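Cysteine desulfurase (Elizabethkingia anophelis NUHP1, PDB 5VPR) probably removes sulfur from L-cysteine to yield L-alanine, using pyridoxal 5'-phosphate as its cofactor, and passes the sulfur to a carrier. Local coordinates at residues D48-Y53 against N290-T295. Residues are numbered along the deposited sequence; the frame is centred on the assembly and turned at random.
Sequences DAINNY and NIAIGT
With CG anti to the backbone N (chi1 169°), the Y53 ring reaches from helix 44-56 toward helix 287-303, where I291, its CG1 anti to the carbonyl carbon and its chain extended (chi2 170°), brings CD1 against it. The two side chains cross at about a right angle, and the methyl meets the ring at its CD1-CE1 bond, I291 CD1 lying 3.4 Å from Y53 CD1 and 3.8 Å from Y53 CE1. The Y53 hydroxyl reaches past this contact to a hydrogen bond with N58. One turn back, the pair illustrates how small residues at a crossing let helices draw close: A49 faces A292, their CA atoms 5.7 Å apart. In this class-V aminotransferase family member of the fold-type I PLP enzymes, segments 48-53 and 290-295 run roughly antiparallel (146°), their axes 8.8 Å apart at closest approach; M75 and A72 of helix 67-87 pack against I291 and Y53, respectively. The A49 methyl sits against T295, whose OG1, beside its own backbone N, is 3.2 Å from A49 CB, while T295 CB and CG2 are clearly farther off. The CB of I50, next along the chain, does not aim at the other segment, but CG1, anti to the carbonyl carbon, comes to 3.6 Å from A292 CB, and P237 touches both residues.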
ATOM      1  N   ASP A  48      -5.004   2.265  21.159  1.00 36.72           N
ATOM      2  CA  ASP A  48      -5.656   3.127  22.146  1.00 45.62           C
ATOM      3  C   ASP A  48      -6.783   3.942  21.523  1.00 44.29           C
ATOM      4  O   ASP A  48      -7.819   4.170  22.160  1.00 41.70           O
ATOM      5  CB  ASP A  48      -4.639   4.081  22.778  1.00 40.96           C
ATOM      6  CG  ASP A  48      -3.701   3.403  23.765  1.00 56.79           C
ATOM      7  OD1 ASP A  48      -3.905   2.215  24.106  1.00 62.59           O
ATOM      8  OD2 ASP A  48      -2.744   4.079  24.205  1.00 56.78           O
ATOM      9  N   ALA A  49      -6.585   4.425  20.292  1.00 40.54           N
ATOM     10  CA  ALA A  49      -7.638   5.179  19.609  1.00 40.58           C
ATOM     11  C   ALA A  49      -8.887   4.333  19.399  1.00 38.93           C
ATOM     12  O   ALA A  49     -10.015   4.810  19.586  1.00 38.10           O
ATOM     13  CB  ALA A  49      -7.136   5.687  18.260  1.00 35.33           C
ATOM     14  N   ILE A  50      -8.702   3.091  18.954  1.00 36.54           N
ATOM     15  CA  ILE A  50      -9.833   2.187  18.756  1.00 39.80           C
ATOM     16  C   ILE A  50     -10.571   1.987  20.067  1.00 41.34           C
ATOM     17  O   ILE A  50     -11.791   2.170  20.151  1.00 38.46           O
ATOM     18  CB  ILE A  50      -9.350   0.843  18.187  1.00 35.84           C
ATOM     19  CG1 ILE A  50      -8.781   1.044  16.785  1.00 33.95           C
ATOM     20  CG2 ILE A  50     -10.507  -0.191  18.168  1.00 35.08           C
ATOM     21  CD1 ILE A  50      -7.949  -0.150  16.281  1.00 34.54           C
ATOM     22  N   ASN A  51      -9.826   1.617  21.110  1.00 35.22           N
ATOM     23  CA  ASN A  51     -10.416   1.325  22.409  1.00 42.05           C
ATOM     24  C   ASN A  51     -11.057   2.562  23.028  1.00 41.39           C
ATOM     25  O   ASN A  51     -12.151   2.476  23.594  1.00 43.00           O
ATOM     26  CB  ASN A  51      -9.336   0.763  23.332  1.00 47.37           C
ATOM     27  CG  ASN A  51      -9.913   0.112  24.564  1.00 59.02           C
ATOM     28  OD1 ASN A  51      -9.963   0.716  25.639  1.00 62.96           O
ATOM     29  ND2 ASN A  51     -10.365  -1.127  24.414  1.00 55.42           N
ATOM     30  N   ASN A  52     -10.394   3.719  22.938  1.00 38.72           N
ATOM     31  CA  ASN A  52     -10.969   4.938  23.509  1.00 46.29           C
ATOM     32  C   ASN A  52     -12.270   5.316  22.808  1.00 46.55           C
ATOM     33  O   ASN A  52     -13.211   5.805  23.450  1.00 43.26           O
ATOM     34  CB  ASN A  52      -9.975   6.100  23.430  1.00 46.77           C
ATOM     35  CG  ASN A  52      -8.834   5.961  24.413  1.00 72.94           C
ATOM     36  OD1 ASN A  52      -8.982   5.358  25.480  1.00 82.05           O
ATOM     37  ND2 ASN A  52      -7.680   6.522  24.060  1.00 79.41           N
ATOM     38  N   TYR A  53     -12.333   5.117  21.489  1.00 43.24           N
ATOM     39  CA  TYR A  53     -13.566   5.400  20.763  1.00 43.62           C
ATOM     40  C   TYR A  53     -14.719   4.551  21.292  1.00 44.02           C
ATOM     41  O   TYR A  53     -15.801   5.069  21.594  1.00 41.52           O
ATOM     42  CB  TYR A  53     -13.391   5.162  19.256  1.00 38.75           C
ATOM     43  CG  TYR A  53     -14.739   5.200  18.566  1.00 31.39           C
ATOM     44  CD1 TYR A  53     -15.383   6.416  18.333  1.00 37.96           C
ATOM     45  CD2 TYR A  53     -15.409   4.020  18.232  1.00 32.13           C
ATOM     46  CE1 TYR A  53     -16.640   6.465  17.752  1.00 37.71           C
ATOM     47  CE2 TYR A  53     -16.655   4.055  17.651  1.00 35.96           C
ATOM     48  CZ  TYR A  53     -17.267   5.286  17.415  1.00 35.13           C
ATOM     49  OH  TYR A  53     -18.509   5.326  16.832  1.00 39.23           O
ATOM     50  N   ASN A 290     -12.026   4.456  10.745  1.00 32.10           N
ATOM     51  CA  ASN A 290     -11.680   5.742  10.142  1.00 37.49           C
ATOM     52  C   ASN A 290     -10.987   6.655  11.144  1.00 35.05           C
ATOM     53  O   ASN A 290     -10.003   7.320  10.800  1.00 33.90           O
ATOM     54  CB  ASN A 290     -12.928   6.422   9.569  1.00 32.76           C
ATOM     55  CG  ASN A 290     -13.574   5.613   8.482  1.00 33.35           C
ATOM     56  OD1 ASN A 290     -12.935   4.742   7.878  1.00 33.54           O
ATOM     57  ND2 ASN A 290     -14.852   5.886   8.212  1.00 30.12           N
ATOM     58  N   ILE A 291     -11.464   6.683  12.392  1.00 33.21           N
ATOM     59  CA  ILE A 291     -10.757   7.433  13.429  1.00 31.59           C
ATOM     60  C   ILE A 291      -9.341   6.898  13.598  1.00 36.11           C
ATOM     61  O   ILE A 291      -8.372   7.666  13.697  1.00 34.71           O
ATOM     62  CB  ILE A 291     -11.547   7.386  14.753  1.00 33.52           C
ATOM     63  CG1 ILE A 291     -12.836   8.210  14.632  1.00 33.07           C
ATOM     64  CG2 ILE A 291     -10.695   7.897  15.910  1.00 38.95           C
ATOM     65  CD1 ILE A 291     -13.775   8.011  15.801  1.00 40.09           C
ATOM     66  N   ALA A 292      -9.195   5.570  13.615  1.00 31.04           N
ATOM     67  CA  ALA A 292      -7.900   4.971  13.903  1.00 30.74           C
ATOM     68  C   ALA A 292      -6.922   5.113  12.735  1.00 35.72           C
ATOM     69  O   ALA A 292      -5.708   5.192  12.970  1.00 35.73           O
ATOM     70  CB  ALA A 292      -8.083   3.505  14.282  1.00 31.55           C
ATOM     71  N   ILE A 293      -7.406   5.160  11.482  1.00 32.32           N
ATOM     72  CA  ILE A 293      -6.464   5.416  10.387  1.00 34.96           C
ATOM     73  C   ILE A 293      -5.931   6.847  10.479  1.00 37.06           C
ATOM     74  O   ILE A 293      -4.792   7.118  10.077  1.00 35.98           O
ATOM     75  CB  ILE A 293      -7.075   5.099   8.999  1.00 32.74           C
ATOM     76  CG1 ILE A 293      -5.958   4.831   7.969  1.00 32.37           C
ATOM     77  CG2 ILE A 293      -7.975   6.218   8.479  1.00 27.21           C
ATOM     78  CD1 ILE A 293      -6.442   4.450   6.576  1.00 31.45           C
ATOM     79  N   GLY A 294      -6.715   7.779  11.038  1.00 34.09           N
ATOM     80  CA  GLY A 294      -6.160   9.090  11.355  1.00 33.58           C
ATOM     81  C   GLY A 294      -5.063   9.015  12.401  1.00 34.58           C
ATOM     82  O   GLY A 294      -4.075   9.761  12.342  1.00 36.98           O
ATOM     83  N   THR A 295      -5.228   8.131  13.390  1.00 33.45           N
ATOM     84  CA  THR A 295      -4.201   7.939  14.407  1.00 36.87           C
ATOM     85  C   THR A 295      -2.952   7.296  13.815  1.00 38.53           C
ATOM     86  O   THR A 295      -1.836   7.605  14.238  1.00 37.46           O
ATOM     87  CB  THR A 295      -4.756   7.084  15.549  1.00 40.60           C
ATOM     88  OG1 THR A 295      -6.017   7.622  15.957  1.00 40.18           O
ATOM     89  CG2 THR A 295      -3.802   7.080  16.744  1.00 40.47           C
TER